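Local coordinates for protein putative aldo/keto reductase (Salmonella enterica subsp. enterica serovar Typhimurium, PDB 4R9O) that is a putative aldo/keto reductase with a TIM-barrel fold that probably works as an NADP-dependent oxidoreductase, at residues I41-D46 against G267-V272; M22-W25 against D29-M32; M137-V142 against Q172-F177; E144-L149 against R156-S161. All blocks are in the same frame, centred on the assembly; numbering follows the deposited sequence.

Contact 1 (I41-D46 against G267-V272); sequences IEEHLD and GKIERV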
# COMPACT_ATOMS: atom_id res chain seq x y z
N ILE C 41 43.06 4.83 -12.54
CA ILE C 41 43.32 4.57 -11.13
C ILE C 41 44.30 5.59 -10.58
O ILE C 41 44.04 6.22 -9.56
CB ILE C 41 43.87 3.14 -10.91
CG1 ILE C 41 42.81 2.09 -11.26
CG2 ILE C 41 44.34 2.97 -9.46
CD1 ILE C 41 43.34 0.68 -11.31
N GLU C 42 45.43 5.77 -11.26
CA GLU C 42 46.43 6.76 -10.85
C GLU C 42 45.83 8.16 -10.76
O GLU C 42 46.23 8.95 -9.91
CB GLU C 42 47.61 6.76 -11.83
CG GLU C 42 48.49 5.53 -11.71
CD GLU C 42 49.65 5.56 -12.68
OE1 GLU C 42 49.60 6.35 -13.65
OE2 GLU C 42 50.60 4.78 -12.48
N GLU C 43 44.89 8.47 -11.64
CA GLU C 43 44.30 9.80 -11.67
C GLU C 43 43.34 10.04 -10.49
O GLU C 43 43.31 11.15 -9.94
CB GLU C 43 43.58 10.05 -13.00
CG GLU C 43 44.50 10.67 -14.06
CD GLU C 43 43.92 10.66 -15.46
OE1 GLU C 43 42.95 9.92 -15.70
OE2 GLU C 43 44.44 11.39 -16.33
N HIS C 44 42.57 9.04 -10.09
CA HIS C 44 41.67 9.30 -8.97
C HIS C 44 42.45 9.16 -7.66
O HIS C 44 42.12 9.81 -6.66
CB HIS C 44 40.39 8.42 -9.03
CG HIS C 44 40.56 6.96 -8.72
ND1 HIS C 44 41.01 6.49 -7.51
CD2 HIS C 44 40.24 5.86 -9.45
CE1 HIS C 44 41.01 5.16 -7.52
NE2 HIS C 44 40.53 4.76 -8.69
N LEU C 45 43.51 8.36 -7.69
CA LEU C 45 44.45 8.26 -6.58
C LEU C 45 45.05 9.62 -6.25
O LEU C 45 45.13 10.02 -5.09
CB LEU C 45 45.55 7.25 -6.93
CG LEU C 45 46.04 6.19 -5.95
CD1 LEU C 45 44.94 5.72 -5.03
CD2 LEU C 45 46.62 5.01 -6.72
N ASP C 46 45.48 10.33 -7.30
CA ASP C 46 46.03 11.68 -7.19
C ASP C 46 45.06 12.67 -6.57
O ASP C 46 45.48 13.60 -5.89
CB ASP C 46 46.44 12.19 -8.57
CG ASP C 46 47.82 11.73 -8.98
OD1 ASP C 46 48.69 11.61 -8.09
OD2 ASP C 46 48.03 11.49 -10.19
N GLY C 267 33.39 6.37 -15.25
CA GLY C 267 34.73 6.09 -15.73
C GLY C 267 35.41 7.29 -16.35
O GLY C 267 36.46 7.17 -16.97
N LYS C 268 34.81 8.47 -16.17
CA LYS C 268 35.37 9.71 -16.69
C LYS C 268 35.97 10.55 -15.56
O LYS C 268 35.26 11.02 -14.66
CB LYS C 268 34.29 10.51 -17.42
CG LYS C 268 33.65 9.77 -18.59
CD LYS C 268 32.59 10.64 -19.27
CE LYS C 268 31.95 9.93 -20.44
NZ LYS C 268 32.94 9.58 -21.49
N ILE C 269 37.29 10.75 -15.61
CA ILE C 269 37.99 11.42 -14.51
C ILE C 269 37.51 12.86 -14.36
O ILE C 269 37.57 13.43 -13.27
CB ILE C 269 39.52 11.37 -14.71
CG1 ILE C 269 40.22 11.60 -13.37
CG2 ILE C 269 39.98 12.36 -15.79
CD1 ILE C 269 39.76 10.65 -12.27
N GLU C 270 37.02 13.43 -15.46
CA GLU C 270 36.38 14.74 -15.43
C GLU C 270 35.22 14.77 -14.44
O GLU C 270 35.10 15.69 -13.64
CB GLU C 270 35.89 15.10 -16.84
CG GLU C 270 35.23 13.93 -17.56
CD GLU C 270 35.52 13.91 -19.05
OE1 GLU C 270 34.68 14.41 -19.83
OE2 GLU C 270 36.59 13.38 -19.45
N ARG C 271 34.38 13.74 -14.49
CA ARG C 271 33.19 13.66 -13.65
C ARG C 271 33.51 13.29 -12.20
O ARG C 271 32.82 13.73 -11.28
CB ARG C 271 32.19 12.67 -14.23
CG ARG C 271 31.37 13.21 -15.39
CD ARG C 271 30.31 12.21 -15.83
NE ARG C 271 29.46 11.77 -14.72
CZ ARG C 271 28.24 12.25 -14.46
NH1 ARG C 271 27.70 13.17 -15.25
NH2 ARG C 271 27.56 11.78 -13.42
N VAL C 272 34.54 12.48 -12.00
CA VAL C 272 35.06 12.21 -10.66
C VAL C 272 35.51 13.50 -9.98
O VAL C 272 35.19 13.75 -8.83
CB VAL C 272 36.25 11.23 -10.69
CG1 VAL C 272 36.91 11.14 -9.31
CG2 VAL C 272 35.81 9.86 -11.18
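On the outer helical layer of the TIM barrel, at the seam where strand 16-23 pairs with strand 261-264, Ile269 of helix 269-276 packs against Glu43 and His44 of helix 34-46. The two helices follow those two strands in the chain, and their contact illustrates how a barrel is closed outside its sheet as well as within it. Ile269 does most of the touching. Its CG1 has swung anti to the backbone N (chi1 -160°), which sends the longer branch across the gap: Ile269 CG1 lies 3.7 Å from Glu43 CB, and Ile269 CD1 reaches to 4.0 Å from His44 CB. The shorter branch meets the acid at its far end, with Ile269 CG2 3.8 Å from Glu43 OE1. Deeper in, Val272 CG1 approaches His44 CB at 4.4 Å, a looser touch. The imidazole itself turns inward, its CG lying between the backbone N and carbonyl carbon (chi1 72°). One ring face is covered by the Ile41 carbonyl of its own helix, the oxygen 3.6 Å above the ring centre. ND1 is hydrogen-bonded to Val49 O and NE2 to Tyr24 OH, so both nitrogens of this buried ring are satisfied. Lys268 occupies the N-cap just ahead of Ile269, and its N bonds to Ser266 OG; Ser266 and Gly267 probably belong to the NADP(+) site. No hydrogen bond joins the two segments. Cohesion is mainly van der Waals, with an acid oxygen close beside a methyl, while the polar end of His44 fixes its ring to the surrounding fold.

Contact 2 (M22-W25 against D29-M32); sequences MGYW and DWNM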
# COMPACT_ATOMS: atom_id res chain seq x y z
N MET C 22 35.51 5.11 -5.36
CA MET C 22 35.37 4.80 -6.79
C MET C 22 34.76 3.41 -6.98
O MET C 22 35.36 2.41 -6.58
CB MET C 22 36.72 4.88 -7.51
CG MET C 22 36.60 4.75 -9.03
SD MET C 22 35.68 6.13 -9.76
CE MET C 22 34.63 5.27 -10.92
N GLY C 23 33.57 3.36 -7.57
CA GLY C 23 32.88 2.10 -7.82
C GLY C 23 33.15 1.55 -9.22
O GLY C 23 33.13 2.29 -10.20
N TYR C 24 33.39 0.25 -9.31
CA TYR C 24 33.80 -0.35 -10.57
C TYR C 24 32.78 -1.34 -11.15
O TYR C 24 33.13 -2.18 -11.98
CB TYR C 24 35.16 -1.03 -10.39
CG TYR C 24 36.31 -0.04 -10.44
CD1 TYR C 24 36.81 0.40 -11.67
CD2 TYR C 24 36.88 0.47 -9.28
CE1 TYR C 24 37.85 1.31 -11.73
CE2 TYR C 24 37.93 1.39 -9.33
CZ TYR C 24 38.41 1.81 -10.56
OH TYR C 24 39.45 2.71 -10.63
N TRP C 25 31.51 -1.21 -10.76
CA TRP C 25 30.51 -2.15 -11.25
C TRP C 25 30.25 -1.99 -12.75
O TRP C 25 29.82 -2.95 -13.39
CB TRP C 25 29.20 -2.02 -10.45
CG TRP C 25 28.23 -0.95 -10.89
CD1 TRP C 25 27.14 -1.12 -11.70
CD2 TRP C 25 28.24 0.43 -10.51
NE1 TRP C 25 26.48 0.08 -11.87
CE2 TRP C 25 27.14 1.04 -11.14
CE3 TRP C 25 29.08 1.21 -9.71
CZ2 TRP C 25 26.85 2.40 -11.00
CZ3 TRP C 25 28.79 2.56 -9.56
CH2 TRP C 25 27.68 3.14 -10.20
N ASP C 29 31.75 -1.77 -19.25
CA ASP C 29 31.07 -0.89 -20.20
C ASP C 29 31.94 0.29 -20.62
O ASP C 29 31.67 0.93 -21.63
CB ASP C 29 29.75 -0.37 -19.62
CG ASP C 29 28.76 -1.48 -19.28
OD1 ASP C 29 28.94 -2.63 -19.74
OD2 ASP C 29 27.79 -1.19 -18.55
N TRP C 30 32.98 0.60 -19.84
CA TRP C 30 33.87 1.72 -20.15
C TRP C 30 34.77 1.42 -21.34
O TRP C 30 35.30 2.33 -21.97
CB TRP C 30 34.75 2.09 -18.95
CG TRP C 30 33.99 2.45 -17.71
CD1 TRP C 30 32.65 2.69 -17.60
CD2 TRP C 30 34.54 2.60 -16.39
NE1 TRP C 30 32.33 2.98 -16.29
CE2 TRP C 30 33.47 2.93 -15.53
CE3 TRP C 30 35.83 2.50 -15.86
CZ2 TRP C 30 33.65 3.15 -14.17
CZ3 TRP C 30 36.01 2.72 -14.51
CH2 TRP C 30 34.92 3.04 -13.68
N ASN C 31 34.95 0.13 -21.63
CA ASN C 31 35.82 -0.32 -22.72
C ASN C 31 37.25 0.21 -22.59
O ASN C 31 37.81 0.80 -23.53
CB ASN C 31 35.23 0.09 -24.08
CG ASN C 31 33.94 -0.65 -24.40
OD1 ASN C 31 32.95 -0.04 -24.81
ND2 ASN C 31 33.95 -1.96 -24.21
N MET C 32 37.84 0.00 -21.42
CA MET C 32 39.22 0.41 -21.15
C MET C 32 40.20 -0.75 -21.34
O MET C 32 39.93 -1.88 -20.95
CB MET C 32 39.36 0.95 -19.73
CG MET C 32 38.94 2.40 -19.53
SD MET C 32 39.29 2.95 -17.84
CE MET C 32 38.68 4.63 -17.89
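The rings of Tyr24 and Trp30 meet obliquely, their planes 51° apart and the centroid of the phenol 5.6 Å from that of the indole's six-membered ring. The two side chains cross at about a right angle, with Tyr24 CE1 3.6 Å from Trp30 CZ3. Other rings add to the aromatic surroundings: Phe67 meets Tyr24 edge-to-face, the His54 ring is almost parallel to the phenol, and Phe40 of helix 34-46 stands edge-to-face with Trp30. Met22 arrives from the direction opposite to Trp30. Its chain starts anti to the backbone N (chi1 -172°) and then bends twice, which delivers CE to 3.6 Å from Trp30 CH2. Gly23 O comes within 4.0 Å of the same corner, at Trp30 CH2. Here strand 16-23 of the barrel gives way to the loop leading into the short helix 27-30. Trp30 also packs on Gly267, a probable NADP(+)-site residue, and the Tyr24 side chain lies about 6 Å from that of Tyr58, the probable proton donor. No hydrogen bond crosses the segments, and the Tyr24 hydroxyl is held by His44 instead; dispersion between the aromatic rings and the methionine methyl carries this buried contact.

Contact 3 (M137-V142 against Q172-F177); sequences MDADDV and QSRLPF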
# COMPACT_ATOMS: atom_id res chain seq x y z
N MET C 137 20.17 -16.94 5.08
CA MET C 137 21.39 -16.62 5.81
C MET C 137 21.42 -17.21 7.21
O MET C 137 20.58 -16.90 8.06
CB MET C 137 21.60 -15.10 5.91
CG MET C 137 22.89 -14.78 6.65
SD MET C 137 23.27 -13.04 6.91
CE MET C 137 22.23 -12.63 8.31
N ASP C 138 22.43 -18.03 7.45
CA ASP C 138 22.74 -18.59 8.75
C ASP C 138 23.94 -17.83 9.30
O ASP C 138 25.07 -18.00 8.83
CB ASP C 138 23.02 -20.10 8.63
CG ASP C 138 23.28 -20.78 9.97
OD1 ASP C 138 23.95 -20.19 10.84
OD2 ASP C 138 22.82 -21.92 10.15
N ALA C 139 23.70 -16.97 10.29
CA ALA C 139 24.72 -16.03 10.75
C ALA C 139 25.95 -16.73 11.34
O ALA C 139 27.06 -16.21 11.22
CB ALA C 139 24.11 -15.07 11.77
N ASP C 140 25.75 -17.89 11.95
CA ASP C 140 26.85 -18.72 12.48
C ASP C 140 27.80 -19.14 11.37
O ASP C 140 29.01 -19.20 11.55
CB ASP C 140 26.33 -19.98 13.17
CG ASP C 140 25.75 -19.73 14.54
OD1 ASP C 140 25.92 -18.62 15.09
OD2 ASP C 140 25.11 -20.67 15.08
N ASP C 141 27.22 -19.48 10.22
CA ASP C 141 27.98 -19.93 9.06
C ASP C 141 28.80 -18.79 8.47
O ASP C 141 29.98 -18.98 8.13
CB ASP C 141 27.04 -20.50 8.01
CG ASP C 141 26.53 -21.88 8.37
OD1 ASP C 141 27.05 -22.49 9.33
OD2 ASP C 141 25.62 -22.35 7.67
N VAL C 142 28.19 -17.62 8.33
CA VAL C 142 28.88 -16.43 7.86
C VAL C 142 30.02 -16.08 8.82
O VAL C 142 31.14 -15.82 8.38
CB VAL C 142 27.92 -15.23 7.71
CG1 VAL C 142 28.68 -13.96 7.26
CG2 VAL C 142 26.80 -15.58 6.74
N GLN C 172 25.76 -9.23 13.37
CA GLN C 172 26.71 -8.63 14.31
C GLN C 172 26.84 -9.45 15.59
O GLN C 172 27.94 -9.56 16.15
CB GLN C 172 26.30 -7.20 14.66
CG GLN C 172 27.26 -6.50 15.62
CD GLN C 172 28.66 -6.31 15.01
OE1 GLN C 172 28.91 -5.33 14.31
NE2 GLN C 172 29.57 -7.23 15.30
N SER C 173 25.72 -10.02 16.05
CA SER C 173 25.71 -10.78 17.30
C SER C 173 26.71 -11.93 17.29
O SER C 173 27.21 -12.33 18.33
CB SER C 173 24.30 -11.33 17.60
OG SER C 173 23.86 -12.27 16.63
N ARG C 174 27.04 -12.44 16.10
CA ARG C 174 27.91 -13.59 15.98
C ARG C 174 29.39 -13.22 15.85
O ARG C 174 30.25 -14.09 15.94
CB ARG C 174 27.50 -14.44 14.78
CG ARG C 174 26.01 -14.82 14.73
CD ARG C 174 25.58 -15.51 16.01
NE ARG C 174 24.37 -16.31 15.85
CZ ARG C 174 23.25 -16.12 16.54
NH1 ARG C 174 23.19 -15.15 17.45
NH2 ARG C 174 22.20 -16.91 16.35
N LEU C 175 29.67 -11.94 15.65
CA LEU C 175 31.04 -11.52 15.31
C LEU C 175 31.79 -10.88 16.47
O LEU C 175 31.24 -10.07 17.21
CB LEU C 175 31.00 -10.56 14.12
CG LEU C 175 30.46 -11.19 12.84
CD1 LEU C 175 30.23 -10.16 11.74
CD2 LEU C 175 31.39 -12.30 12.35
N PRO C 176 33.07 -11.24 16.62
CA PRO C 176 33.93 -10.66 17.65
C PRO C 176 34.47 -9.28 17.25
O PRO C 176 35.07 -8.59 18.07
CB PRO C 176 35.06 -11.68 17.79
CG PRO C 176 35.15 -12.30 16.43
CD PRO C 176 33.74 -12.35 15.90
N PHE C 177 34.26 -8.90 15.99
CA PHE C 177 34.66 -7.57 15.52
C PHE C 177 33.47 -6.81 14.93
O PHE C 177 32.51 -7.42 14.45
CB PHE C 177 35.78 -7.68 14.49
CG PHE C 177 35.67 -8.90 13.60
CD1 PHE C 177 34.66 -9.00 12.66
CD2 PHE C 177 36.59 -9.93 13.70
CE1 PHE C 177 34.55 -10.11 11.85
CE2 PHE C 177 36.49 -11.04 12.89
CZ PHE C 177 35.47 -11.13 11.97
O HOH W 1 22.92 -18.31 13.66
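Asp140 OD1 receives Arg174 NE at 2.9 Å, a salt bridge whose hydrogen bond is weak because the N-H...O angle is only 123°. The carboxylate and guanidinium planes are turned 38° from one another, and within the contact the acid meets the guanidinium through NE. Arg174 bends at its second torsion (chi2 -55°), and the start of the chain lies on Ala139, with Arg174 CG 3.5 Å from Ala139 CB. A water molecule adds a second link, accepting from Arg174 NH2 at 3.1 Å and, weakly, from Asp140 N. Ala139 and Asp140 belong to the first turn of helix 139-151, which Asp138 caps: Asp138 OD1 accepts, weakly, from both Asp140 N and Asp141 N. Facing it is segment 172-177, reached from helix 165-173, the next helix on the outside of the barrel. That segment has its own brace. Gln172 NE2 donates to Phe177 O at 3.1 Å and nearly straight, the oxygen lying in the plane of the amide while the donor sits above the plane of the carbonyl; Gln172 OE1 takes Leu179 N. The guanidinium also serves the assembly. Arg174 NH2 and NH1 bond to the backbone oxygens of Gln203 and Gln204 of the third subunit, and Asp140 OD2 forms a salt bridge with Arg206 of that same subunit.

Contact 4 (E144-L149 against R156-S161); sequences EAFQHL and RHFGVS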
# COMPACT_ATOMS: atom_id res chain seq x y z
N GLU C 144 31.65 -18.10 10.81
CA GLU C 144 32.74 -19.06 10.63
C GLU C 144 33.62 -18.64 9.45
O GLU C 144 34.84 -18.60 9.56
CB GLU C 144 32.22 -20.48 10.41
CG GLU C 144 31.65 -21.16 11.65
CD GLU C 144 31.17 -22.58 11.38
OE1 GLU C 144 30.11 -22.96 11.93
OE2 GLU C 144 31.85 -23.32 10.63
N ALA C 145 32.99 -18.31 8.32
CA ALA C 145 33.73 -17.91 7.14
C ALA C 145 34.56 -16.66 7.42
O ALA C 145 35.77 -16.63 7.15
CB ALA C 145 32.79 -17.67 5.96
N PHE C 146 33.92 -15.64 7.98
CA PHE C 146 34.60 -14.39 8.30
C PHE C 146 35.76 -14.64 9.27
O PHE C 146 36.85 -14.09 9.08
CB PHE C 146 33.63 -13.36 8.91
CG PHE C 146 32.72 -12.70 7.90
CD1 PHE C 146 31.88 -11.67 8.28
CD2 PHE C 146 32.70 -13.11 6.57
CE1 PHE C 146 31.04 -11.05 7.37
CE2 PHE C 146 31.85 -12.50 5.65
CZ PHE C 146 31.02 -11.46 6.06
N GLN C 147 35.54 -15.47 10.29
CA GLN C 147 36.59 -15.87 11.23
C GLN C 147 37.80 -16.46 10.51
O GLN C 147 38.95 -16.12 10.81
CB GLN C 147 36.09 -16.89 12.25
CG GLN C 147 35.14 -16.36 13.32
CD GLN C 147 35.14 -14.86 13.40
OE1 GLN C 147 34.31 -14.19 12.79
NE2 GLN C 147 36.09 -14.31 14.15
N HIS C 148 37.54 -17.38 9.60
CA HIS C 148 38.62 -18.04 8.91
C HIS C 148 39.41 -17.05 8.05
O HIS C 148 40.63 -17.05 8.06
CB HIS C 148 38.10 -19.18 8.04
CG HIS C 148 39.16 -19.82 7.20
ND1 HIS C 148 39.27 -19.60 5.85
CD2 HIS C 148 40.19 -20.64 7.54
CE1 HIS C 148 40.30 -20.27 5.38
NE2 HIS C 148 40.88 -20.92 6.38
N LEU C 149 38.69 -16.22 7.32
CA LEU C 149 39.31 -15.25 6.42
C LEU C 149 40.12 -14.20 7.20
O LEU C 149 41.17 -13.73 6.75
CB LEU C 149 38.23 -14.56 5.57
CG LEU C 149 37.75 -15.23 4.28
CD1 LEU C 149 37.49 -16.70 4.47
CD2 LEU C 149 36.49 -14.57 3.75
N ARG C 156 40.76 -8.12 5.97
CA ARG C 156 41.01 -7.28 7.13
C ARG C 156 39.76 -6.84 7.90
O ARG C 156 39.79 -6.75 9.13
CB ARG C 156 41.81 -6.05 6.71
CG ARG C 156 43.24 -6.41 6.28
CD ARG C 156 44.12 -5.20 6.03
NE ARG C 156 45.48 -5.63 5.69
CZ ARG C 156 46.49 -4.82 5.37
NH1 ARG C 156 47.67 -5.34 5.08
NH2 ARG C 156 46.32 -3.51 5.34
N HIS C 157 38.68 -6.53 7.19
CA HIS C 157 37.45 -6.04 7.82
C HIS C 157 36.25 -6.59 7.07
O HIS C 157 36.37 -7.07 5.95
CB HIS C 157 37.41 -4.51 7.82
CG HIS C 157 38.62 -3.87 8.43
ND1 HIS C 157 38.73 -3.63 9.78
CD2 HIS C 157 39.77 -3.43 7.87
CE1 HIS C 157 39.90 -3.07 10.03
NE2 HIS C 157 40.55 -2.94 8.89
N PHE C 158 35.08 -6.47 7.69
CA PHE C 158 33.87 -7.10 7.17
C PHE C 158 32.67 -6.16 7.30
O PHE C 158 32.61 -5.36 8.23
CB PHE C 158 33.58 -8.42 7.89
CG PHE C 158 34.71 -9.42 7.78
CD1 PHE C 158 34.77 -10.30 6.72
CD2 PHE C 158 35.70 -9.49 8.75
CE1 PHE C 158 35.81 -11.22 6.60
CE2 PHE C 158 36.74 -10.40 8.66
CZ PHE C 158 36.80 -11.27 7.57
N GLY C 159 31.73 -6.28 6.38
CA GLY C 159 30.53 -5.48 6.42
C GLY C 159 29.42 -6.15 5.64
O GLY C 159 29.55 -7.29 5.22
N VAL C 160 28.33 -5.42 5.45
CA VAL C 160 27.19 -5.91 4.71
C VAL C 160 26.69 -4.84 3.76
O VAL C 160 27.18 -3.70 3.77
CB VAL C 160 26.02 -6.31 5.64
CG1 VAL C 160 26.45 -7.43 6.57
CG2 VAL C 160 25.53 -5.09 6.43
N SER C 161 25.71 -5.21 2.94
CA SER C 161 25.10 -4.31 1.98
C SER C 161 23.60 -4.59 1.91
O SER C 161 23.19 -5.76 1.83
CB SER C 161 25.75 -4.46 0.61
OG SER C 161 25.15 -3.61 -0.35
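Phe146 and Phe158 lie face to face in an offset stack, their centroids 4.3 Å apart and their planes within 20° of parallel. The side chains slide past one another in opposite directions, so Phe158 CD1 sits over the centre of the Phe146 ring, 3.3 Å above its plane. In return, Phe146 CB rests over the Phe158 face in a CH-pi contact, 3.9 Å from the ring centroid. The far end of Phe158 reaches past the stack to the helix backbone, where Phe158 CZ is 3.2 Å from Phe146 O. Leu149, one turn further on, touches that ring at its edge, with Leu149 CB 4.1 Å from Phe158 CZ. Phe146 sets CG anti to its own carbonyl carbon (chi1 -76°), which carries the ring from the helix toward the strand. In the next shell, Phe146 packs on Ile130 and Leu149 on Leu128, both of strand 125-130, while the Phe177 ring lies against Phe158 with its plane only slightly turned. Helix 144-149 and strand 157-161 run roughly antiparallel, at 153° between their directions, with their axes 9.7 Å apart at closest approach. This is the return half of a beta-alpha-beta unit: helix 139-151 connects parallel strands 125-130 and 155-161, the latter running on to Ser161, a probable NADP(+)-binding residue, and lies beside helix 106-119 in the barrel's outer layer.

The four contacts fall into two pairs, with contact 1 on the opposite side of the chain's centre from contacts 3 and 4. Contacts 1 and 2 have centres 11 Å apart and touch, around helices 27-30 and 34-46, which follow each other in the chain. Contacts 3 and 4, 9 Å apart between centres, share helix 139-151 and also touch. Contacts 1 and 3 are the most distant, about 36 Å between centres. Contact 4 is nested within the loop closed by contact 3, and both lie within the long loop closed by contact 1; contact 2 is completed before all of them. Three contacts of short chain separation and one long-range closure thus lie in one barrel, whose sheet contacts 2 and 4 both reach.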